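Local coordinates for uncharacterized protein (Kribbella flavida, PDB 4GB5) that is of unknown function but has a SnoaL-like domain of the NTF2 clan, whose members include polyketide cyclases, dehydratases and isomerases, at residues Ala21-Thr30 / Arg66-His77; Thr85-Ile93 / Val126-Leu134. One frame throughout, in Å; residues are numbered along the deposited sequence. Where two conformers were deposited one is given.

Interaction 1: residues Ala21-Thr30 / Arg66-His77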
loop_
_atom_site.group_PDB
_atom_site.type_symbol
_atom_site.label_atom_id
_atom_site.label_comp_id
_atom_site.label_asym_id
_atom_site.label_seq_id
_atom_site.Cartn_x
_atom_site.Cartn_y
_atom_site.Cartn_z
ATOM N N ALA A 21 4.985 10.198 4.317
ATOM C CA ALA A 21 4.336 10.284 2.991
ATOM C C ALA A 21 3.513 11.528 2.847
ATOM O O ALA A 21 3.497 12.142 1.786
ATOM C CB ALA A 21 3.517 9.038 2.715
ATOM N N ASP A 22 2.915 11.959 3.941
ATOM C CA ASP A 22 2.152 13.197 3.928
ATOM C C ASP A 22 3.019 14.443 3.670
ATOM O O ASP A 22 2.560 15.362 3.023
ATOM C CB ASP A 22 1.448 13.420 5.264
ATOM C CG ASP A 22 0.271 12.482 5.494
ATOM O OD1 ASP A 22 -0.365 12.075 4.480
ATOM O OD2 ASP A 22 -0.066 12.232 6.695
ATOM N N ILE A 23 4.259 14.480 4.167
ATOM C CA ILE A 23 5.147 15.624 3.893
ATOM C C ILE A 23 5.183 15.894 2.413
ATOM O O ILE A 23 4.926 17.023 1.960
ATOM C CB ILE A 23 6.582 15.377 4.428
ATOM C CG1 ILE A 23 6.573 15.464 5.950
ATOM C CG2 ILE A 23 7.563 16.418 3.896
ATOM C CD1 ILE A 23 7.813 14.891 6.616
ATOM N N ALA A 24 5.526 14.877 1.636
ATOM C CA ALA A 24 5.654 15.064 0.216
ATOM C C ALA A 24 4.310 15.274 -0.436
ATOM O O ALA A 24 4.133 16.191 -1.229
ATOM C CB ALA A 24 6.324 13.870 -0.382
ATOM N N ASP A 25 3.346 14.432 -0.117
ATOM C CA ASP A 25 2.132 14.360 -0.934
ATOM C C ASP A 25 1.142 15.477 -0.605
ATOM O O ASP A 25 0.342 15.887 -1.471
ATOM C CB ASP A 25 1.463 12.987 -0.816
ATOM C CG ASP A 25 2.340 11.850 -1.274
ATOM O OD1 ASP A 25 3.287 12.074 -2.061
ATOM O OD2 ASP A 25 2.112 10.689 -0.837
ATOM N N LEU A 26 1.204 16.012 0.606
ATOM C CA LEU A 26 0.463 17.258 0.952
ATOM C C LEU A 26 1.304 18.511 0.733
ATOM O O LEU A 26 0.801 19.606 0.927
ATOM C CB LEU A 26 0.022 17.244 2.417
ATOM C CG LEU A 26 -0.932 16.140 2.865
ATOM C CD1 LEU A 26 -1.067 16.058 4.369
ATOM C CD2 LEU A 26 -2.291 16.292 2.186
ATOM N N LYS A 27 2.561 18.344 0.328
ATOM C CA LYS A 27 3.540 19.435 0.122
ATOM C C LYS A 27 3.689 20.370 1.301
ATOM O O LYS A 27 3.684 21.599 1.163
ATOM C CB LYS A 27 3.269 20.222 -1.157
ATOM C CG LYS A 27 3.764 19.528 -2.405
ATOM C CD LYS A 27 3.750 20.434 -3.613
ATOM C CE LYS A 27 3.743 19.694 -4.926
ATOM N NZ LYS A 27 3.694 20.629 -6.065
ATOM N N GLU A 28 3.817 19.766 2.466
ATOM C CA GLU A 28 3.875 20.476 3.722
ATOM C C GLU A 28 5.245 20.262 4.305
ATOM O O GLU A 28 5.525 19.288 5.008
ATOM C CB GLU A 28 2.763 20.018 4.651
ATOM C CG GLU A 28 2.382 21.134 5.618
ATOM C CD GLU A 28 3.391 21.356 6.700
ATOM O OE1 GLU A 28 4.211 22.279 6.548
ATOM O OE2 GLU A 28 3.319 20.620 7.709
ATOM N N PHE A 29 6.142 21.168 3.938
ATOM C CA PHE A 29 7.570 20.996 4.224
ATOM C C PHE A 29 8.094 21.800 5.395
ATOM O O PHE A 29 9.300 21.935 5.591
ATOM C CB PHE A 29 8.388 21.343 2.959
ATOM C CG PHE A 29 7.969 20.555 1.754
ATOM C CD1 PHE A 29 8.231 19.200 1.682
ATOM C CD2 PHE A 29 7.316 21.176 0.714
ATOM C CE1 PHE A 29 7.830 18.446 0.580
ATOM C CE2 PHE A 29 6.936 20.434 -0.409
ATOM C CZ PHE A 29 7.184 19.074 -0.446
ATOM N N THR A 30 7.189 22.393 6.165
ATOM C CA THR A 30 7.562 23.312 7.230
ATOM C C THR A 30 7.307 22.747 8.612
ATOM O O THR A 30 8.250 22.602 9.399
ATOM C CB THR A 30 6.780 24.623 7.015
ATOM O OG1 THR A 30 7.159 25.159 5.735
ATOM C CG2 THR A 30 7.075 25.590 8.109
ATOM N N ARG A 66 11.022 21.169 -0.692
ATOM C CA ARG A 66 10.092 22.130 -1.260
ATOM C C ARG A 66 10.458 22.495 -2.693
ATOM O O ARG A 66 9.591 22.536 -3.566
ATOM C CB ARG A 66 9.972 23.376 -0.387
ATOM C CG ARG A 66 9.146 24.453 -1.015
ATOM C CD ARG A 66 9.035 25.668 -0.154
ATOM N NE ARG A 66 8.357 25.356 1.096
ATOM C CZ ARG A 66 8.932 25.324 2.289
ATOM N NH1 ARG A 66 10.228 25.590 2.450
ATOM N NH2 ARG A 66 8.201 25.008 3.350
ATOM N N ALA A 67 11.732 22.775 -2.923
ATOM C CA ALA A 67 12.203 23.091 -4.269
ATOM C C ALA A 67 11.996 21.950 -5.256
ATOM O O ALA A 67 11.513 22.153 -6.360
ATOM C CB ALA A 67 13.675 23.504 -4.212
ATOM N N SER A 68 12.362 20.740 -4.878
ATOM C CA SER A 68 12.291 19.630 -5.826
ATOM C C SER A 68 10.847 19.161 -6.091
ATOM O O SER A 68 10.441 18.926 -7.243
ATOM C CB SER A 68 13.193 18.474 -5.388
ATOM O OG SER A 68 12.823 17.930 -4.135
ATOM N N PHE A 69 10.042 19.042 -5.045
ATOM C CA PHE A 69 8.661 18.622 -5.231
ATOM C C PHE A 69 7.829 19.732 -5.888
ATOM O O PHE A 69 6.762 19.477 -6.418
ATOM C CB PHE A 69 8.043 18.102 -3.904
ATOM C CG PHE A 69 8.473 16.718 -3.537
ATOM C CD1 PHE A 69 7.928 15.619 -4.179
ATOM C CD2 PHE A 69 9.360 16.479 -2.520
ATOM C CE1 PHE A 69 8.333 14.316 -3.838
ATOM C CE2 PHE A 69 9.743 15.201 -2.187
ATOM C CZ PHE A 69 9.197 14.110 -2.836
ATOM N N GLY A 70 8.348 20.952 -5.934
ATOM C CA GLY A 70 7.714 22.024 -6.687
ATOM C C GLY A 70 7.649 21.802 -8.192
ATOM O O GLY A 70 6.900 22.464 -8.911
ATOM N N ALA A 71 8.437 20.852 -8.676
ATOM C CA ALA A 71 8.434 20.489 -10.073
ATOM C C ALA A 71 7.203 19.642 -10.425
ATOM O O ALA A 71 6.908 19.491 -11.608
ATOM C CB ALA A 71 9.661 19.715 -10.389
ATOM N N PHE A 72 6.521 19.078 -9.425
ATOM C CA PHE A 72 5.439 18.113 -9.672
ATOM C C PHE A 72 4.068 18.645 -9.384
ATOM O O PHE A 72 3.835 19.296 -8.361
ATOM C CB PHE A 72 5.681 16.874 -8.808
ATOM C CG PHE A 72 7.029 16.264 -9.056
ATOM C CD1 PHE A 72 7.351 15.829 -10.303
ATOM C CD2 PHE A 72 7.974 16.141 -8.057
ATOM C CE1 PHE A 72 8.582 15.289 -10.591
ATOM C CE2 PHE A 72 9.250 15.580 -8.356
ATOM C CZ PHE A 72 9.541 15.191 -9.614
ATOM N N SER A 73 3.119 18.336 -10.267
ATOM C CA SER A 73 1.743 18.675 -9.993
ATOM C C SER A 73 1.201 17.951 -8.769
ATOM O O SER A 73 0.349 18.497 -8.007
ATOM C CB SER A 73 0.884 18.298 -11.170
ATOM O OG SER A 73 1.222 19.111 -12.243
ATOM N N ALA A 74 1.625 16.703 -8.611
ATOM C CA ALA A 74 1.217 15.884 -7.504
ATOM C C ALA A 74 2.204 14.755 -7.366
ATOM O O ALA A 74 2.915 14.422 -8.316
ATOM C CB ALA A 74 -0.173 15.315 -7.721
ATOM N N THR A 75 2.228 14.171 -6.185
ATOM C CA THR A 75 2.938 12.941 -5.948
ATOM C C THR A 75 2.081 12.016 -5.102
ATOM O O THR A 75 1.141 12.460 -4.442
ATOM C CB THR A 75 4.284 13.154 -5.264
ATOM O OG1 THR A 75 4.096 13.825 -4.021
ATOM C CG2 THR A 75 5.237 13.987 -6.097
ATOM N N HIS A 76 2.412 10.721 -5.106
ATOM C CA HIS A 76 1.790 9.768 -4.212
ATOM C C HIS A 76 2.823 8.719 -3.817
ATOM O O HIS A 76 3.391 8.027 -4.661
ATOM C CB HIS A 76 0.589 9.055 -4.859
ATOM C CG HIS A 76 -0.244 8.276 -3.886
ATOM N ND1 HIS A 76 -1.187 8.891 -3.096
ATOM C CD2 HIS A 76 -0.259 6.972 -3.563
ATOM C CE1 HIS A 76 -1.755 7.985 -2.326
ATOM N NE2 HIS A 76 -1.207 6.820 -2.582
ATOM N N HIS A 77 3.046 8.630 -2.513
ATOM C CA HIS A 77 3.910 7.629 -1.932
ATOM C C HIS A 77 3.079 6.586 -1.251
ATOM O O HIS A 77 2.430 6.906 -0.255
ATOM C CB HIS A 77 4.878 8.241 -0.907
ATOM C CG HIS A 77 5.899 9.143 -1.505
ATOM N ND1 HIS A 77 5.562 10.340 -2.077
ATOM C CD2 HIS A 77 7.246 9.048 -1.579
ATOM C CE1 HIS A 77 6.657 10.937 -2.526
ATOM N NE2 HIS A 77 7.697 10.177 -2.222
HETATM O O HOH W 1 3.961 16.508 -3.886
HETATM O O HOH W 2 0.868 15.996 -4.263
HETATM O O HOH W 3 5.397 23.740 2.722
#
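A mainly polar contact joins the end of helix 6-25 to the start of strand 74-87, where the long helix of the NTF2-like fold ends against its sheet; Asp25 carries it, meeting Thr75 and His77. Farther along the chain, Phe29 packs on the last turn of helix 58-69 and Lys27 reaches the turn that follows. The carboxylate takes bonds on both oxygens. OD1 of Asp25 accepts from ND1 of His77 at 2.9 Å on its syn side and from OG1 of Thr75 at 2.7 Å on its anti side, while OD2 of Asp25 receives the backbone N of His77 at 2.8 Å, also syn. Thr75 reaches OD1 because its hydroxyl sits between backbone N and carbonyl carbon (chi1 58°); a water joins that hydroxyl to the carbonyl of Ala24. Ala24 is small enough to let its CB rest over a face of the Phe69 ring, 4.1 Å from the centroid. Phe29 turns one face to CA of Arg66, its ring nearly parallel to that of Phe69 but slid aside. Lys27 adopts the positive phi of a Schellman motif, and in one of its two conformers the extended chain carries NZ to the carbonyl O of Phe72 at 2.7 Å. With an alanine at Asp25, the Thr75 hydroxyl and both His77 donors would probably lose the carboxylate on which they converge, leaving the imidazole freer to turn. Two donors on OD1, with the His77 backbone N and His96 of the second subunit on OD2, fix the carboxylate's rotation and join helix, strand and subunit interface.

Interaction 2: residues Thr85-Ile93 / Val126-Leu134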
loop_
_atom_site.group_PDB
_atom_site.type_symbol
_atom_site.label_atom_id
_atom_site.label_comp_id
_atom_site.label_asym_id
_atom_site.label_seq_id
_atom_site.Cartn_x
_atom_site.Cartn_y
_atom_site.Cartn_z
ATOM N N THR A 85 12.302 -3.284 13.785
ATOM C CA THR A 85 13.073 -3.874 14.854
ATOM C C THR A 85 13.395 -2.805 15.855
ATOM O O THR A 85 13.984 -1.806 15.486
ATOM C CB THR A 85 14.350 -4.485 14.276
ATOM O OG1 THR A 85 13.994 -5.358 13.178
ATOM C CG2 THR A 85 15.102 -5.284 15.325
ATOM N N ILE A 86 12.991 -2.985 17.114
ATOM C CA ILE A 86 13.118 -1.954 18.125
ATOM C C ILE A 86 14.098 -2.403 19.215
ATOM O O ILE A 86 14.079 -3.566 19.641
ATOM C CB ILE A 86 11.773 -1.674 18.784
ATOM C CG1 ILE A 86 10.775 -1.236 17.711
ATOM C CG2 ILE A 86 11.916 -0.624 19.872
ATOM C CD1 ILE A 86 9.316 -1.269 18.189
ATOM N N ASP A 87 14.963 -1.491 19.637
ATOM C CA ASP A 87 15.877 -1.738 20.746
ATOM C C ASP A 87 15.830 -0.475 21.582
ATOM O O ASP A 87 16.503 0.503 21.283
ATOM C CB ASP A 87 17.278 -2.004 20.193
ATOM C CG ASP A 87 18.311 -2.248 21.273
ATOM O OD1 ASP A 87 17.929 -2.283 22.455
ATOM O OD2 ASP A 87 19.497 -2.399 20.914
ATOM N N SER A 88 14.984 -0.507 22.609
ATOM C CA SER A 88 14.765 0.618 23.513
ATOM C C SER A 88 14.373 1.894 22.783
ATOM O O SER A 88 13.252 1.991 22.304
ATOM C CB SER A 88 15.970 0.865 24.405
ATOM O OG SER A 88 15.618 1.819 25.393
ATOM N N ASP A 89 15.287 2.868 22.672
ATOM C CA ASP A 89 14.954 4.154 22.029
ATOM C C ASP A 89 15.477 4.272 20.594
ATOM O O ASP A 89 15.550 5.369 20.046
ATOM C CB ASP A 89 15.438 5.356 22.880
ATOM C CG ASP A 89 16.934 5.462 22.975
ATOM O OD1 ASP A 89 17.624 4.458 22.694
ATOM O OD2 ASP A 89 17.428 6.560 23.353
ATOM N N ARG A 90 15.832 3.142 19.986
ATOM C CA ARG A 90 16.206 3.091 18.554
ATOM C C ARG A 90 15.427 2.012 17.831
ATOM O O ARG A 90 15.012 1.043 18.414
ATOM C CB ARG A 90 17.682 2.752 18.392
ATOM C CG ARG A 90 18.590 3.726 19.064
ATOM C CD ARG A 90 20.057 3.400 18.724
ATOM N NE ARG A 90 20.996 4.348 19.328
ATOM C CZ ARG A 90 21.433 5.460 18.742
ATOM N NH1 ARG A 90 21.043 5.781 17.515
ATOM N NH2 ARG A 90 22.265 6.269 19.414
ATOM N N ALA A 91 15.225 2.223 16.540
ATOM C CA ALA A 91 14.613 1.209 15.722
ATOM C C ALA A 91 15.165 1.265 14.318
ATOM O O ALA A 91 15.626 2.310 13.858
ATOM C CB ALA A 91 13.065 1.369 15.685
ATOM N N THR A 92 15.088 0.129 13.643
ATOM C CA THR A 92 15.280 0.081 12.202
ATOM C C THR A 92 13.984 -0.294 11.529
ATOM O O THR A 92 13.191 -1.054 12.088
ATOM C CB THR A 92 16.344 -0.934 11.785
ATOM O OG1 THR A 92 15.968 -2.241 12.235
ATOM C CG2 THR A 92 17.666 -0.583 12.422
ATOM N N ILE A 93 13.751 0.254 10.351
ATOM C CA ILE A 93 12.579 -0.103 9.598
ATOM C C ILE A 93 12.963 -0.328 8.160
ATOM O O ILE A 93 13.512 0.553 7.514
ATOM C CB ILE A 93 11.545 0.993 9.600
ATOM C CG1 ILE A 93 11.265 1.521 11.007
ATOM C CG2 ILE A 93 10.282 0.496 8.928
ATOM C CD1 ILE A 93 12.102 2.646 11.473
ATOM N N VAL A 126 14.485 7.153 16.160
ATOM C CA VAL A 126 14.873 7.352 17.539
ATOM C C VAL A 126 13.708 7.876 18.341
ATOM O O VAL A 126 12.840 8.625 17.826
ATOM C CB VAL A 126 16.065 8.304 17.676
ATOM C CG1 VAL A 126 17.271 7.727 16.981
ATOM C CG2 VAL A 126 15.771 9.629 17.131
ATOM N N ARG A 127 13.646 7.435 19.587
ATOM C CA ARG A 127 12.591 7.895 20.464
ATOM C C ARG A 127 13.042 9.187 21.134
ATOM O O ARG A 127 13.924 9.205 21.979
ATOM C CB ARG A 127 12.238 6.820 21.505
ATOM C CG ARG A 127 11.050 7.199 22.407
ATOM C CD ARG A 127 11.196 6.631 23.849
ATOM N NE ARG A 127 11.387 5.181 23.885
ATOM C CZ ARG A 127 10.415 4.296 23.677
ATOM N NH1 ARG A 127 10.667 2.993 23.723
ATOM N NH2 ARG A 127 9.182 4.718 23.419
ATOM N N THR A 128 12.459 10.296 20.699
ATOM C CA THR A 128 12.786 11.587 21.295
ATOM C C THR A 128 11.837 11.879 22.412
ATOM O O THR A 128 10.874 11.158 22.650
ATOM C CB THR A 128 12.694 12.748 20.300
ATOM O OG1 THR A 128 11.315 13.139 20.104
ATOM C CG2 THR A 128 13.379 12.408 19.013
ATOM N N ALA A 129 12.113 12.963 23.129
ATOM C CA ALA A 129 11.204 13.386 24.164
ATOM C C ALA A 129 9.813 13.737 23.661
ATOM O O ALA A 129 8.855 13.755 24.438
ATOM C CB ALA A 129 11.807 14.570 24.930
ATOM N N ASP A 130 9.698 14.028 22.368
ATOM C CA ASP A 130 8.419 14.355 21.743
ATOM C C ASP A 130 7.904 13.214 20.849
ATOM O O ASP A 130 7.063 13.412 19.975
ATOM C CB ASP A 130 8.552 15.635 20.915
ATOM C CG ASP A 130 8.833 16.851 21.771
ATOM O OD1 ASP A 130 7.992 17.167 22.643
ATOM O OD2 ASP A 130 9.893 17.484 21.570
ATOM N N GLY A 131 8.411 12.010 21.090
ATOM C CA GLY A 131 7.949 10.841 20.370
ATOM C C GLY A 131 8.960 10.335 19.348
ATOM O O GLY A 131 10.045 10.902 19.168
ATOM N N TRP A 132 8.617 9.237 18.699
ATOM C CA TRP A 132 9.487 8.652 17.684
ATOM C C TRP A 132 9.705 9.604 16.525
ATOM O O TRP A 132 8.759 10.284 16.070
ATOM C CB TRP A 132 8.941 7.320 17.195
ATOM C CG TRP A 132 9.097 6.219 18.212
ATOM C CD1 TRP A 132 8.166 5.813 19.147
ATOM C CD2 TRP A 132 10.262 5.400 18.430
ATOM N NE1 TRP A 132 8.687 4.797 19.916
ATOM C CE2 TRP A 132 9.963 4.513 19.487
ATOM C CE3 TRP A 132 11.510 5.297 17.794
ATOM C CZ2 TRP A 132 10.880 3.557 19.945
ATOM C CZ3 TRP A 132 12.429 4.356 18.258
ATOM C CH2 TRP A 132 12.104 3.503 19.327
ATOM N N ARG A 133 10.931 9.600 15.995
ATOM C CA ARG A 133 11.262 10.369 14.801
ATOM C C ARG A 133 12.188 9.570 13.903
ATOM O O ARG A 133 13.006 8.770 14.379
ATOM C CB ARG A 133 12.035 11.669 15.195
ATOM C CG ARG A 133 11.242 12.713 16.017
ATOM C CD ARG A 133 10.107 13.320 15.223
ATOM N NE ARG A 133 9.434 14.396 15.953
ATOM C CZ ARG A 133 8.463 14.218 16.830
ATOM N NH1 ARG A 133 8.009 13.023 17.123
ATOM N NH2 ARG A 133 7.912 15.289 17.405
ATOM N N LEU A 134 12.073 9.796 12.606
ATOM C CA LEU A 134 12.949 9.159 11.641
ATOM C C LEU A 134 14.260 9.955 11.553
ATOM O O LEU A 134 14.265 11.130 11.158
ATOM C CB LEU A 134 12.280 9.096 10.258
ATOM C CG LEU A 134 11.057 8.203 10.104
ATOM C CD1 LEU A 134 10.457 8.296 8.732
ATOM C CD2 LEU A 134 11.426 6.760 10.403
#
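At the edge of the Trp132 indole, near the ring plane, lies the carbonyl O of Ser88, 3.5 Å from CH2 of Trp132. Within 126-134, CB of Arg127 sits over the centre of one indole face, 3.7 Å above the plane, and the guanidinium of the same arginine in turn has CZ2 of Trp132 over its own face. The Ser88 oxygen also receives a weak bond from NH1 of Arg127, whose chain leaves with CG opposite the backbone N (chi1 -176°) and then bends at chi2 and chi3. A long, flexible arginine suits this place, since its CB lies over the indole while the chain bends to bring the guanidinium to two partners: besides Ser88, NH2 forms a salt bridge with Asp9, which also accepts from NE1 of Trp132. The backbones join where N of Arg127 bonds O of Asp89 at 2.8 Å, next to the antiparallel non-hydrogen-bonded pair of Arg90 with Val126. Ala91 is short enough for the indole's benzene end to come up beside it, CB to CZ3 of Trp132 4.0 Å. Two hairpin ends therefore meet here, 74-87/90-102 and 114-128/131-145, with Ile13 of helix 6-25 packing on Ala91 and Ile93, and Glu12 of that helix on Trp132.

Overall arrangement
Interaction 1 closes before interaction 2 opens along the chain, and their centres lie about 25 Å apart on opposite sides of the centre of the chain, without touching. Strand 74-87 runs between them: its beginning belongs to residues 66-77 and its end to residues 85-93. The same sheet carries both, and helix 6-25 spans the distance too, giving its last turn to interaction 1 while its first half supplies Asp9, which bonds Arg127 and Trp132, and Ile13, which packs on Ala91 and Ile93. Helix and sheet are thus tied together near both ends, as suits the curved sheet and long helix of an NTF2-like fold. Only interaction 1 reaches the second subunit; interaction 2 lies within one chain.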